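Local coordinates for protein alanine racemase (Actinobacillus succinogenes, PDB 3C3K) that has the two-lobed fold of periplasmic binding proteins and probably binds a small ligand between its lobes, at residues Ile224-Val229 with Val272-Ser277. Sequence-based numbering, arbitrary orientation.
Sequences ISQITV and VRRQSS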
ATOM      1  N   ILE B 224       2.018  -9.361  -2.073  1.00 13.97           N
ATOM      2  CA  ILE B 224       1.717  -9.675  -3.486  1.00 12.85           C
ATOM      3  C   ILE B 224       2.527 -10.866  -3.960  1.00 14.32           C
ATOM      4  O   ILE B 224       2.086 -11.647  -4.799  1.00 13.14           O
ATOM      5  CB  ILE B 224       1.846  -8.450  -4.477  1.00 12.71           C
ATOM      6  CG1 ILE B 224       1.099  -8.714  -5.805  1.00 13.84           C
ATOM      7  CG2 ILE B 224       3.297  -8.156  -4.851  1.00 10.34           C
ATOM      8  CD1 ILE B 224      -0.416  -8.960  -5.635  1.00 16.52           C
ATOM      9  N   SER B 225       3.718 -11.023  -3.406  1.00 15.23           N
ATOM     10  CA  SER B 225       4.565 -12.127  -3.820  1.00 15.84           C
ATOM     11  C   SER B 225       3.967 -13.495  -3.416  1.00 17.52           C
ATOM     12  O   SER B 225       4.386 -14.549  -3.943  1.00 18.51           O
ATOM     13  CB  SER B 225       5.972 -11.928  -3.286  1.00 15.42           C
ATOM     14  OG  SER B 225       6.054 -12.280  -1.913  1.00 10.79           O
ATOM     15  N   GLN B 226       2.982 -13.498  -2.517  1.00 17.84           N
ATOM     16  CA  GLN B 226       2.323 -14.745  -2.141  1.00 20.02           C
ATOM     17  C   GLN B 226       0.927 -14.933  -2.791  1.00 20.01           C
ATOM     18  O   GLN B 226       0.206 -15.908  -2.514  1.00 19.10           O
ATOM     19  CB  GLN B 226       2.185 -14.800  -0.645  1.00 21.85           C
ATOM     20  CG  GLN B 226       3.540 -14.749   0.026  1.00 24.92           C
ATOM     21  CD  GLN B 226       3.382 -14.576   1.487  1.00 30.43           C
ATOM     22  OE1 GLN B 226       2.583 -13.752   1.950  1.00 33.17           O
ATOM     23  NE2 GLN B 226       4.115 -15.348   2.241  1.00 30.02           N
ATOM     24  N   ILE B 227       0.586 -13.979  -3.645  1.00 19.13           N
ATOM     25  CA  ILE B 227      -0.671 -13.946  -4.308  1.00 19.82           C
ATOM     26  C   ILE B 227      -0.589 -14.322  -5.792  1.00 20.18           C
ATOM     27  O   ILE B 227      -1.602 -14.731  -6.389  1.00 19.56           O
ATOM     28  CB  ILE B 227      -1.346 -12.585  -4.118  1.00 18.43           C
ATOM     29  CG1 ILE B 227      -1.793 -12.452  -2.680  1.00 18.28           C
ATOM     30  CG2 ILE B 227      -2.659 -12.548  -4.890  1.00 22.03           C
ATOM     31  CD1 ILE B 227      -1.920 -11.031  -2.207  1.00 19.25           C
ATOM     32  N   THR B 228       0.598 -14.158  -6.392  1.00 20.38           N
ATOM     33  CA  THR B 228       0.711 -14.304  -7.833  1.00 18.97           C
ATOM     34  C   THR B 228       0.699 -15.784  -8.132  1.00 19.35           C
ATOM     35  O   THR B 228       0.972 -16.634  -7.237  1.00 17.33           O
ATOM     36  CB  THR B 228       2.011 -13.664  -8.355  1.00 19.86           C
ATOM     37  OG1 THR B 228       3.125 -14.153  -7.585  1.00 17.44           O
ATOM     38  CG2 THR B 228       1.919 -12.184  -8.203  1.00 16.49           C
ATOM     39  N   VAL B 229       0.400 -16.118  -9.393  1.00 17.79           N
ATOM     40  CA  VAL B 229       0.450 -17.506  -9.786  1.00 17.73           C
ATOM     41  C   VAL B 229       1.373 -17.608 -10.975  1.00 18.22           C
ATOM     42  O   VAL B 229       1.102 -17.024 -11.987  1.00 18.59           O
ATOM     43  CB  VAL B 229      -0.979 -18.096 -10.093  1.00 18.75           C
ATOM     44  CG1 VAL B 229      -0.843 -19.534 -10.650  1.00 16.91           C
ATOM     45  CG2 VAL B 229      -1.823 -18.074  -8.804  1.00 14.98           C
ATOM     46  N   VAL B 272      14.085 -16.176  -0.912  1.00 18.20           N
ATOM     47  CA  VAL B 272      12.954 -17.090  -0.657  1.00 17.72           C
ATOM     48  C   VAL B 272      12.486 -17.677  -2.001  1.00 17.76           C
ATOM     49  O   VAL B 272      11.999 -16.971  -2.862  1.00 18.07           O
ATOM     50  CB  VAL B 272      11.813 -16.354   0.074  1.00 17.51           C
ATOM     51  CG1 VAL B 272      10.602 -17.167   0.070  1.00 18.35           C
ATOM     52  CG2 VAL B 272      12.256 -15.967   1.512  1.00 12.60           C
ATOM     53  N   ARG B 273      12.704 -18.976  -2.163  1.00 18.80           N
ATOM     54  CA  ARG B 273      12.443 -19.698  -3.415  1.00 20.04           C
ATOM     55  C   ARG B 273      11.005 -20.102  -3.541  1.00 19.34           C
ATOM     56  O   ARG B 273      10.485 -20.855  -2.690  1.00 17.91           O
ATOM     57  CB  ARG B 273      13.259 -20.968  -3.484  1.00 20.89           C
ATOM     58  CG  ARG B 273      14.678 -20.763  -3.058  1.00 25.46           C
ATOM     59  CD  ARG B 273      15.365 -22.065  -2.575  1.00 34.74           C
ATOM     60  NE  ARG B 273      16.785 -21.793  -2.430  1.00 37.08           N
ATOM     61  CZ  ARG B 273      17.596 -21.620  -3.469  1.00 39.68           C
ATOM     62  NH1 ARG B 273      18.873 -21.339  -3.259  1.00 40.31           N
ATOM     63  NH2 ARG B 273      17.128 -21.724  -4.716  1.00 38.10           N
ATOM     64  N   ARG B 274      10.357 -19.619  -4.610  1.00 17.44           N
ATOM     65  CA  ARG B 274       9.034 -20.111  -4.893  1.00 18.72           C
ATOM     66  C   ARG B 274       8.933 -20.730  -6.288  1.00 19.16           C
ATOM     67  O   ARG B 274       9.951 -21.010  -6.912  1.00 20.12           O
ATOM     68  CB  ARG B 274       7.999 -19.024  -4.657  1.00 18.15           C
ATOM     69  CG  ARG B 274       8.160 -18.430  -3.252  1.00 17.90           C
ATOM     70  CD  ARG B 274       6.941 -17.638  -2.834  1.00 21.28           C
ATOM     71  NE  ARG B 274       7.017 -17.240  -1.427  1.00 20.34           N
ATOM     72  CZ  ARG B 274       7.206 -15.998  -1.012  1.00 23.12           C
ATOM     73  NH1 ARG B 274       7.347 -14.995  -1.891  1.00 15.86           N
ATOM     74  NH2 ARG B 274       7.215 -15.752   0.296  1.00 21.85           N
ATOM     75  N   GLN B 275       7.722 -20.907  -6.781  1.00 18.84           N
ATOM     76  CA  GLN B 275       7.500 -21.598  -8.035  1.00 21.61           C
ATOM     77  C   GLN B 275       7.927 -20.782  -9.257  1.00 19.71           C
ATOM     78  O   GLN B 275       8.213 -21.346 -10.286  1.00 19.00           O
ATOM     79  CB  GLN B 275       6.037 -22.018  -8.117  1.00 21.51           C
ATOM     80  CG  GLN B 275       5.620 -22.695  -9.452  1.00 27.11           C
ATOM     81  CD  GLN B 275       4.319 -23.496  -9.306  1.00 29.24           C
ATOM     82  OE1 GLN B 275       3.314 -22.979  -8.738  1.00 36.32           O
ATOM     83  NE2 GLN B 275       4.345 -24.785  -9.743  1.00 34.52           N
ATOM     84  N   SER B 276       8.055 -19.479  -9.109  1.00 19.39           N
ATOM     85  CA  SER B 276       8.344 -18.589 -10.257  1.00 19.59           C
ATOM     86  C   SER B 276       9.775 -18.706 -10.745  1.00 20.64           C
ATOM     87  O   SER B 276      10.097 -18.223 -11.806  1.00 19.03           O
ATOM     88  CB  SER B 276       8.052 -17.142  -9.880  1.00 19.33           C
ATOM     89  OG  SER B 276       9.094 -16.660  -9.062  1.00 14.41           O
ATOM     90  N   SER B 277      10.639 -19.341  -9.948  1.00 22.73           N
ATOM     91  CA  SER B 277      11.989 -19.573 -10.385  1.00 25.87           C
ATOM     92  C   SER B 277      12.418 -21.036 -10.296  1.00 28.74           C
ATOM     93  O   SER B 277      13.204 -21.497 -11.130  1.00 28.96           O
ATOM     94  CB  SER B 277      12.963 -18.677  -9.605  1.00 24.51           C
ATOM     95  OG  SER B 277      13.055 -19.066  -8.250  1.00 25.49           O
TER
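Arg274 reaches across from segment 272-277, at the end of strand 270-272 and in the loop that follows, and sets its guanidinium against Ser225 and Gln226, which carry nearly all of the opposing surface in loop 224-229. The two backbones stay well apart, with the CA atoms of Gln226 and Arg274 separated by 9.0 Å, and the gap is bridged by the nearly straight arginine chain. At its end NH1 of Arg274 lies 3.0 Å from OG of Ser225, but the N-H points well off the oxygen (125°), making this a weak hydrogen bond. The stronger polar partners lie outside the pair: NH1 also donates to the carbonyl oxygen of Leu232, and Ser225 OG is hydrogen-bonded to the carbonyl oxygen of Val222. Gln226 adds contact without a hydrogen bond to the arginine. Its CG lies 3.8 Å above one face of the guanidinium and CG1 of Val272 lies over the opposite face; both are displaced toward the rim, so aliphatic carbon flanks the flat group on its two faces. Beyond CG the glutamine chain continues extended (chi2 171°) and places NE2 3.7 Å from NH2 of Arg274, with the amide turned 52° from the guanidinium plane. OE1 makes a weak hydrogen bond to Tyr168 OH of the second subunit, whose Gln201 also donates to the Gln226 carbonyl oxygen; the loop thus belongs to the dimer interface. Within the C-terminal lobe, the contact ties the loop between strands 215-217 and 234-236 to the C-terminal loop that follows strand 270-272. Ser225 packs on Asp193 of helix 193-205, and both Ser225 and Arg274 rest against Thr234 of strand 234-236, the antiparallel partner of strand 270-272.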